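PDB 3TQE: malonyl-CoA-[acyl-carrier-protein] transacylase from Coxiella burnetii, which probably transfers the malonyl group from malonyl-CoA to the holo-acyl carrier protein, releasing coenzyme A, in fatty acid biosynthesis. Local coordinates for residues 72-77 / 99-104; 232-237 / 248-253; 238-243 / 265-270. All blocks are in the same frame, centred on the assembly; numbering follows the deposited sequence.

Contact 1 of 3, residues 72-77 / 99-104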
# COMPACT_ATOMS: atom_id res chain seq x y z
N THR A 72 -1.86 10.08 4.50
CA THR A 72 -1.73 10.98 5.64
C THR A 72 -1.59 10.19 6.94
O THR A 72 -0.76 10.52 7.76
CB THR A 72 -2.92 11.95 5.67
OG1 THR A 72 -2.94 12.68 4.45
CG2 THR A 72 -2.80 12.93 6.83
N ALA A 73 -2.38 9.15 7.09
CA ALA A 73 -2.30 8.31 8.29
C ALA A 73 -0.93 7.66 8.40
O ALA A 73 -0.31 7.65 9.46
CB ALA A 73 -3.37 7.25 8.27
N ASP A 74 -0.43 7.14 7.28
CA ASP A 74 0.85 6.45 7.30
C ASP A 74 1.96 7.46 7.65
O ASP A 74 2.85 7.15 8.43
CB ASP A 74 1.14 5.89 5.92
CG ASP A 74 0.31 4.65 5.54
OD1 ASP A 74 -0.56 4.18 6.29
OD2 ASP A 74 0.58 4.14 4.41
N VAL A 75 1.94 8.63 7.03
CA VAL A 75 2.95 9.63 7.30
C VAL A 75 2.84 10.14 8.74
O VAL A 75 3.83 10.36 9.40
CB VAL A 75 2.84 10.76 6.31
CG1 VAL A 75 3.68 11.94 6.74
CG2 VAL A 75 3.24 10.26 4.93
N ALA A 76 1.63 10.31 9.23
CA ALA A 76 1.44 10.73 10.63
C ALA A 76 2.11 9.76 11.57
O ALA A 76 2.75 10.17 12.54
CB ALA A 76 -0.03 10.88 10.94
N ILE A 77 1.93 8.47 11.31
CA ILE A 77 2.53 7.46 12.19
C ILE A 77 4.03 7.49 12.08
O ILE A 77 4.74 7.40 13.08
CB ILE A 77 1.95 6.08 11.91
CG1 ILE A 77 0.51 6.06 12.42
CG2 ILE A 77 2.81 4.98 12.54
CD1 ILE A 77 -0.29 4.88 11.97
N GLU A 99 3.36 2.86 -1.23
CA GLU A 99 4.63 3.21 -1.80
C GLU A 99 4.85 4.72 -1.78
O GLU A 99 5.97 5.19 -1.60
CB GLU A 99 4.69 2.63 -3.20
CG GLU A 99 5.99 2.84 -3.91
CD GLU A 99 6.20 1.75 -4.97
OE1 GLU A 99 6.06 0.54 -4.62
OE2 GLU A 99 6.50 2.11 -6.13
N TYR A 100 3.76 5.49 -1.91
CA TYR A 100 3.88 6.94 -1.83
C TYR A 100 4.23 7.36 -0.44
O TYR A 100 4.97 8.32 -0.26
CB TYR A 100 2.60 7.63 -2.26
CG TYR A 100 2.36 7.46 -3.75
CD1 TYR A 100 2.74 8.46 -4.62
CD2 TYR A 100 1.80 6.30 -4.28
CE1 TYR A 100 2.56 8.32 -5.98
CE2 TYR A 100 1.65 6.13 -5.66
CZ TYR A 100 1.99 7.17 -6.49
OH TYR A 100 1.85 7.02 -7.84
N ALA A 101 3.64 6.70 0.55
CA ALA A 101 4.00 7.01 1.91
C ALA A 101 5.46 6.73 2.15
O ALA A 101 6.15 7.52 2.78
CB ALA A 101 3.13 6.24 2.90
N ALA A 102 5.95 5.61 1.65
CA ALA A 102 7.37 5.25 1.81
C ALA A 102 8.23 6.33 1.19
O ALA A 102 9.22 6.77 1.76
CB ALA A 102 7.63 3.91 1.19
N LEU A 103 7.86 6.81 0.01
CA LEU A 103 8.63 7.83 -0.63
C LEU A 103 8.61 9.17 0.06
O LEU A 103 9.61 9.88 0.08
CB LEU A 103 8.21 7.99 -2.08
CG LEU A 103 8.60 6.84 -3.00
CD1 LEU A 103 7.84 6.95 -4.29
CD2 LEU A 103 10.13 6.81 -3.21
N VAL A 104 7.49 9.51 0.67
CA VAL A 104 7.44 10.70 1.50
C VAL A 104 8.35 10.55 2.71
O VAL A 104 9.17 11.43 3.03
CB VAL A 104 6.00 11.05 1.94
CG1 VAL A 104 6.04 12.14 3.02
CG2 VAL A 104 5.19 11.49 0.76

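Contact 2 of 3, residues 232-237 / 248-253. With GLY (glycine), chain C.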
# COMPACT_ATOMS: atom_id res chain seq x y z
N VAL A 232 13.75 2.47 -0.76
CA VAL A 232 12.35 2.11 -0.90
C VAL A 232 12.26 1.06 -1.99
O VAL A 232 12.66 1.31 -3.13
CB VAL A 232 11.51 3.32 -1.27
CG1 VAL A 232 10.10 2.87 -1.59
CG2 VAL A 232 11.55 4.36 -0.16
N ILE A 233 11.80 -0.13 -1.65
CA ILE A 233 11.70 -1.21 -2.60
C ILE A 233 10.37 -1.07 -3.32
O ILE A 233 9.32 -1.22 -2.72
CB ILE A 233 11.77 -2.58 -1.91
CG1 ILE A 233 13.03 -2.72 -1.08
CG2 ILE A 233 11.65 -3.71 -2.95
CD1 ILE A 233 14.24 -2.44 -1.77
N HIS A 234 10.42 -0.83 -4.62
CA HIS A 234 9.21 -0.62 -5.40
C HIS A 234 8.47 -1.90 -5.71
O HIS A 234 9.05 -2.94 -5.96
CB HIS A 234 9.57 0.08 -6.70
CG HIS A 234 9.99 1.48 -6.49
ND1 HIS A 234 9.08 2.52 -6.46
CD2 HIS A 234 11.20 2.02 -6.24
CE1 HIS A 234 9.74 3.65 -6.23
NE2 HIS A 234 11.02 3.38 -6.09
N ASN A 235 7.17 -1.77 -5.76
CA ASN A 235 6.26 -2.87 -5.99
C ASN A 235 6.43 -3.52 -7.33
O ASN A 235 6.17 -4.71 -7.47
CB ASN A 235 4.82 -2.37 -5.95
CG ASN A 235 4.33 -2.00 -4.58
OD1 ASN A 235 4.93 -2.32 -3.51
ND2 ASN A 235 3.20 -1.35 -4.59
N VAL A 236 6.75 -2.72 -8.33
CA VAL A 236 6.64 -3.21 -9.69
C VAL A 236 7.82 -4.06 -10.05
O VAL A 236 7.66 -5.02 -10.81
CB VAL A 236 6.45 -2.04 -10.67
CG1 VAL A 236 7.66 -1.17 -10.74
CG2 VAL A 236 6.05 -2.54 -12.02
N ASP A 237 8.98 -3.74 -9.48
CA ASP A 237 10.22 -4.41 -9.85
C ASP A 237 11.06 -4.96 -8.71
O ASP A 237 12.12 -5.56 -8.93
CB ASP A 237 11.04 -3.49 -10.74
CG ASP A 237 11.31 -2.16 -10.14
OD1 ASP A 237 11.02 -1.96 -8.95
OD2 ASP A 237 11.76 -1.26 -10.89
N ARG A 248 9.73 7.87 -11.16
CA ARG A 248 8.49 8.19 -11.87
C ARG A 248 8.02 7.00 -12.67
O ARG A 248 6.85 6.65 -12.63
CB ARG A 248 8.68 9.35 -12.81
CG ARG A 248 8.92 10.67 -12.14
CD ARG A 248 8.93 11.83 -13.13
NE ARG A 248 9.03 13.06 -12.36
CZ ARG A 248 10.17 13.68 -12.05
NH1 ARG A 248 11.34 13.25 -12.52
NH2 ARG A 248 10.15 14.75 -11.30
N GLY A 249 8.91 6.38 -13.43
CA GLY A 249 8.53 5.22 -14.20
C GLY A 249 7.95 4.11 -13.35
O GLY A 249 6.98 3.46 -13.75
N ALA A 250 8.56 3.88 -12.19
CA ALA A 250 8.11 2.82 -11.31
C ALA A 250 6.71 3.09 -10.78
O ALA A 250 5.90 2.18 -10.67
CB ALA A 250 9.09 2.63 -10.18
N LEU A 251 6.44 4.34 -10.46
CA LEU A 251 5.14 4.71 -9.92
C LEU A 251 4.06 4.62 -10.97
O LEU A 251 2.93 4.25 -10.67
CB LEU A 251 5.16 6.11 -9.32
CG LEU A 251 6.02 6.22 -8.07
CD1 LEU A 251 6.15 7.68 -7.71
CD2 LEU A 251 5.44 5.39 -6.90
N ILE A 252 4.39 4.94 -12.20
CA ILE A 252 3.39 4.88 -13.25
C ILE A 252 3.15 3.42 -13.63
O ILE A 252 2.02 2.98 -13.78
CB ILE A 252 3.80 5.74 -14.44
CG1 ILE A 252 3.83 7.22 -14.02
CG2 ILE A 252 2.87 5.49 -15.61
CD1 ILE A 252 2.55 7.75 -13.41
N LYS A 253 4.22 2.65 -13.79
CA LYS A 253 4.08 1.24 -14.13
C LYS A 253 3.34 0.46 -13.05
O LYS A 253 2.67 -0.51 -13.34
CB LYS A 253 5.45 0.63 -14.41
CG LYS A 253 5.41 -0.74 -15.09
CD LYS A 253 6.84 -1.24 -15.40
CE LYS A 253 6.82 -2.58 -16.13
NZ LYS A 253 8.21 -3.04 -16.50
N GLY C . 14.51 16.50 -8.63
CA GLY C . 14.70 15.98 -10.02
C GLY C . 13.38 15.69 -10.68
O GLY C . 12.33 15.93 -10.04
OXT GLY C . 13.33 15.21 -11.85
O HOH W 1 6.36 0.34 -8.14

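Contact 3 of 3, residues 238-243 / 265-270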
# COMPACT_ATOMS: atom_id res chain seq x y z
N VAL A 238 10.61 -4.73 -7.48
CA VAL A 238 11.26 -5.27 -6.31
C VAL A 238 12.71 -4.79 -6.19
O VAL A 238 13.59 -5.52 -5.77
CB VAL A 238 11.18 -6.80 -6.25
CG1 VAL A 238 11.37 -7.29 -4.83
CG2 VAL A 238 9.82 -7.32 -6.79
N VAL A 239 12.93 -3.55 -6.52
CA VAL A 239 14.21 -2.91 -6.28
C VAL A 239 14.03 -1.47 -5.89
O VAL A 239 12.98 -0.88 -6.10
CB VAL A 239 15.15 -2.99 -7.47
CG1 VAL A 239 15.45 -4.43 -7.82
CG2 VAL A 239 14.57 -2.28 -8.59
N ASP A 240 15.07 -0.90 -5.31
CA ASP A 240 15.07 0.50 -5.01
C ASP A 240 15.66 1.28 -6.16
O ASP A 240 16.45 0.73 -6.96
CB ASP A 240 15.85 0.77 -3.73
CG ASP A 240 17.26 0.32 -3.81
OD1 ASP A 240 17.50 -0.85 -4.22
OD2 ASP A 240 18.12 1.12 -3.43
N HIS A 241 15.30 2.54 -6.23
CA HIS A 241 15.78 3.43 -7.28
C HIS A 241 16.15 4.78 -6.70
O HIS A 241 15.47 5.30 -5.84
CB HIS A 241 14.69 3.67 -8.31
CG HIS A 241 14.29 2.44 -9.04
ND1 HIS A 241 15.19 1.69 -9.77
CD2 HIS A 241 13.10 1.82 -9.17
CE1 HIS A 241 14.56 0.66 -10.31
NE2 HIS A 241 13.29 0.72 -9.96
N ASN A 242 17.22 5.36 -7.20
CA ASN A 242 17.66 6.67 -6.74
C ASN A 242 17.33 7.80 -7.69
O ASN A 242 17.30 8.97 -7.31
CB ASN A 242 19.17 6.64 -6.52
CG ASN A 242 19.57 5.72 -5.40
OD1 ASN A 242 20.58 5.00 -5.50
ND2 ASN A 242 18.82 5.73 -4.33
N GLU A 243 17.12 7.48 -8.95
CA GLU A 243 16.96 8.48 -9.98
C GLU A 243 15.52 8.90 -10.14
O GLU A 243 14.66 8.04 -10.23
CB GLU A 243 17.44 7.88 -11.29
CG GLU A 243 18.78 7.21 -11.20
CD GLU A 243 18.79 5.66 -10.88
OE1 GLU A 243 17.84 4.99 -10.27
OE2 GLU A 243 19.87 5.11 -11.24
N ILE A 265 8.92 -8.87 0.35
CA ILE A 265 9.18 -9.35 1.71
C ILE A 265 10.32 -10.36 1.68
O ILE A 265 11.19 -10.32 2.54
CB ILE A 265 7.92 -9.92 2.34
CG1 ILE A 265 6.84 -8.84 2.47
CG2 ILE A 265 8.22 -10.59 3.66
CD1 ILE A 265 7.24 -7.59 3.21
N LYS A 266 10.33 -11.22 0.68
CA LYS A 266 11.41 -12.19 0.58
C LYS A 266 12.76 -11.50 0.36
O LYS A 266 13.77 -11.91 0.95
CB LYS A 266 11.12 -13.17 -0.54
CG LYS A 266 10.03 -14.15 -0.12
CD LYS A 266 9.72 -15.14 -1.18
CE LYS A 266 8.76 -16.20 -0.64
NZ LYS A 266 8.73 -17.37 -1.54
N TYR A 267 12.78 -10.42 -0.41
CA TYR A 267 13.99 -9.64 -0.67
C TYR A 267 14.49 -9.07 0.63
O TYR A 267 15.68 -9.14 0.94
CB TYR A 267 13.72 -8.52 -1.66
CG TYR A 267 14.88 -7.64 -2.05
CD1 TYR A 267 15.45 -7.75 -3.32
CD2 TYR A 267 15.36 -6.67 -1.21
CE1 TYR A 267 16.50 -6.94 -3.72
CE2 TYR A 267 16.45 -5.86 -1.60
CZ TYR A 267 17.00 -6.01 -2.84
OH TYR A 267 18.04 -5.21 -3.28
N ILE A 268 13.58 -8.52 1.42
CA ILE A 268 13.96 -7.86 2.67
C ILE A 268 14.51 -8.91 3.65
O ILE A 268 15.54 -8.71 4.28
CB ILE A 268 12.77 -7.10 3.26
CG1 ILE A 268 12.48 -5.90 2.36
CG2 ILE A 268 13.03 -6.68 4.69
CD1 ILE A 268 11.14 -5.19 2.62
N GLU A 269 13.86 -10.06 3.72
CA GLU A 269 14.30 -11.12 4.61
C GLU A 269 15.62 -11.70 4.17
O GLU A 269 16.44 -12.02 5.03
CB GLU A 269 13.24 -12.18 4.70
CG GLU A 269 12.05 -11.68 5.45
CD GLU A 269 11.28 -12.77 6.10
OE1 GLU A 269 10.98 -13.75 5.39
OE2 GLU A 269 10.96 -12.64 7.30
N GLU A 270 15.86 -11.76 2.87
CA GLU A 270 17.15 -12.23 2.37
C GLU A 270 18.30 -11.31 2.74
O GLU A 270 19.46 -11.74 2.76
CB GLU A 270 17.12 -12.39 0.86
CG GLU A 270 16.39 -13.61 0.41
CD GLU A 270 16.19 -13.65 -1.10
OE1 GLU A 270 16.76 -12.78 -1.82
OE2 GLU A 270 15.45 -14.55 -1.57

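Contact 1 of 3, residues 72-77 / 99-104
Ala101 and Val75 bury the most surface where helix 63-83 runs beside helix 97-105, their CA atoms 6.1 Å apart. The methyl of Ala101 points at the other helix and ends against Asp74, where it meets two parts of one side chain at once: the carboxylate oxygen OD2 of Asp74 lies 3.6 Å from Ala101 CB, and the Asp74 CB is equally near. The contact is van der Waals in nature, the methyl touching both the root and one carboxylate oxygen of the aspartate, and no hydrogen bond joins the two segments. Val75 uses a single branch. Its CG2 stands anti to the carbonyl carbon, beside the backbone N, and this turns it across to the second helix, where it touches Val104 CG1 at 3.9 Å; the two valine side chains cross at about a right angle. The same Val75 methyl reaches the backbone of the helix at Ala101 CA, 4.5 Å away. Over these segments the axes approach to 9.2 Å and run in the same general direction, crossing at -36°. Helix 97-105 starts just after the strand 91-94, and the turn between them carries the sequence Gly-His-Ser-Leu-Gly, which fits the nucleophile elbow of the acyltransferase fold, with Ser96 the predicted active-site residue. Asp74 touches residues of that elbow and also packs on Pro13 and Pro281, although its side chain remains about 10 Å from that of Ser96. On the flank of helix 97-105, Val104 leans on Ala114 of helix 111-128, while Thr72 of the other helix faces helix 31-44.

Contact 2 of 3, residues 232-237 / 248-253
The imidazole of His234 takes the methyl of Ala250 over one face, displaced toward the rim on the ND1 side: Ala250 CB lies 4.0 Å from the ring centroid, 25° off the normal, a CH-pi contact, and 3.7 Å from ND1 of His234. That nitrogen is itself hydrogen-bonded to Glu99 OE2, and the ring also meets the imidazole of His241. The guanidinium of Arg248, on another side of the helix, is engaged at its edge by the carboxylate of a bound glycine. Arg248 NH1 reaches OXT of the ligand at 2.9 Å and NH2 reaches its O at 2.8 Å, with N-H...acceptor angles of 158° and 159°, a two-pronged grip. Ile220 O, Ile223 O and Asn245 OD1 take further N-H groups of this arginine and help fix its rotation. Here a loop of the acyl transferase domain, 232-237, folds back over helix 244-254, to which the same chain leads a few residues later. Val236 completes the interface with both branches. CG2, anti to the backbone N, lies across the extended chain of Lys253, 3.6 Å from its CG, while CG1 of Val236 packs on Ala250, 4.1 Å from CB. Between the backbones, a water accepts from Val236 N (3.1 Å) and donates to Ala250 O (3.2 Å).

Contact 3 of 3, residues 238-243 / 265-270
Tyr267 extends CG away from its backbone N (chi1 -179°), which carries the ring out from helix 261-270 to the loop 238-243. In Val238 it is the CG1 branch that lies opposite the main-chain nitrogen, and this methyl comes to 4.1 Å from Tyr267 CB. The two side chains slide past one another in opposite directions, with the valine methyl meeting the tyrosine at its CB, while the ring runs on along the loop backbone toward Asp240. There CD1 of Tyr267 comes within 3.8 Å of the carbonyl oxygen Val238 O, and CE1 is as close; the oxygen approaches the ring obliquely. Farther out, the phenol OH of Tyr267 lies 4.5 Å from Asp240 OD1, too long for a bond to be claimed. No hydrogen bond crosses between the segments, and Val238 is the one touching residue that is buried. Val238 adopts positive phi and psi (60° and 39°), a left-handed conformation at the turn of the loop. Within the loop, Asn242 N donates a bent hydrogen bond of 3.2 Å to Glu243 OE1, from above the carboxylate plane. Glu243 itself occupies the N-cap position of helix 244-254, and His241 rests on Ile246 and Ile247 of that helix. Behind Tyr267, Ile265 and Ile268 turn to Phe276 of strand 275-278, and Ile265 also packs on helix 284-292, so helix 261-270 lies between the loop and the parallel sheet that contains strand 275-278.

Along the chain contact 1 closes before the other two open, whereas contacts 2 and 3 interleave: 232-237 and 238-243 form one continuous loop, which packs first on helix 244-254 and then on helix 261-270. Their centres lie about 11 Å apart, and His234 N probably bonds to Val239 O within the loop. Contacts 1 and 2, centres about 16 Å apart, are joined through the Glu99 carboxylate, which probably also bonds the backbone N of Asn235, and through packing of Glu99 and Tyr100 on Leu251. Contacts 1 and 3 have centres about 18 Å apart and do not touch. Helix 97-105, following the predicted nucleophile Ser96, is thus tied to the loop within the acyl transferase domain.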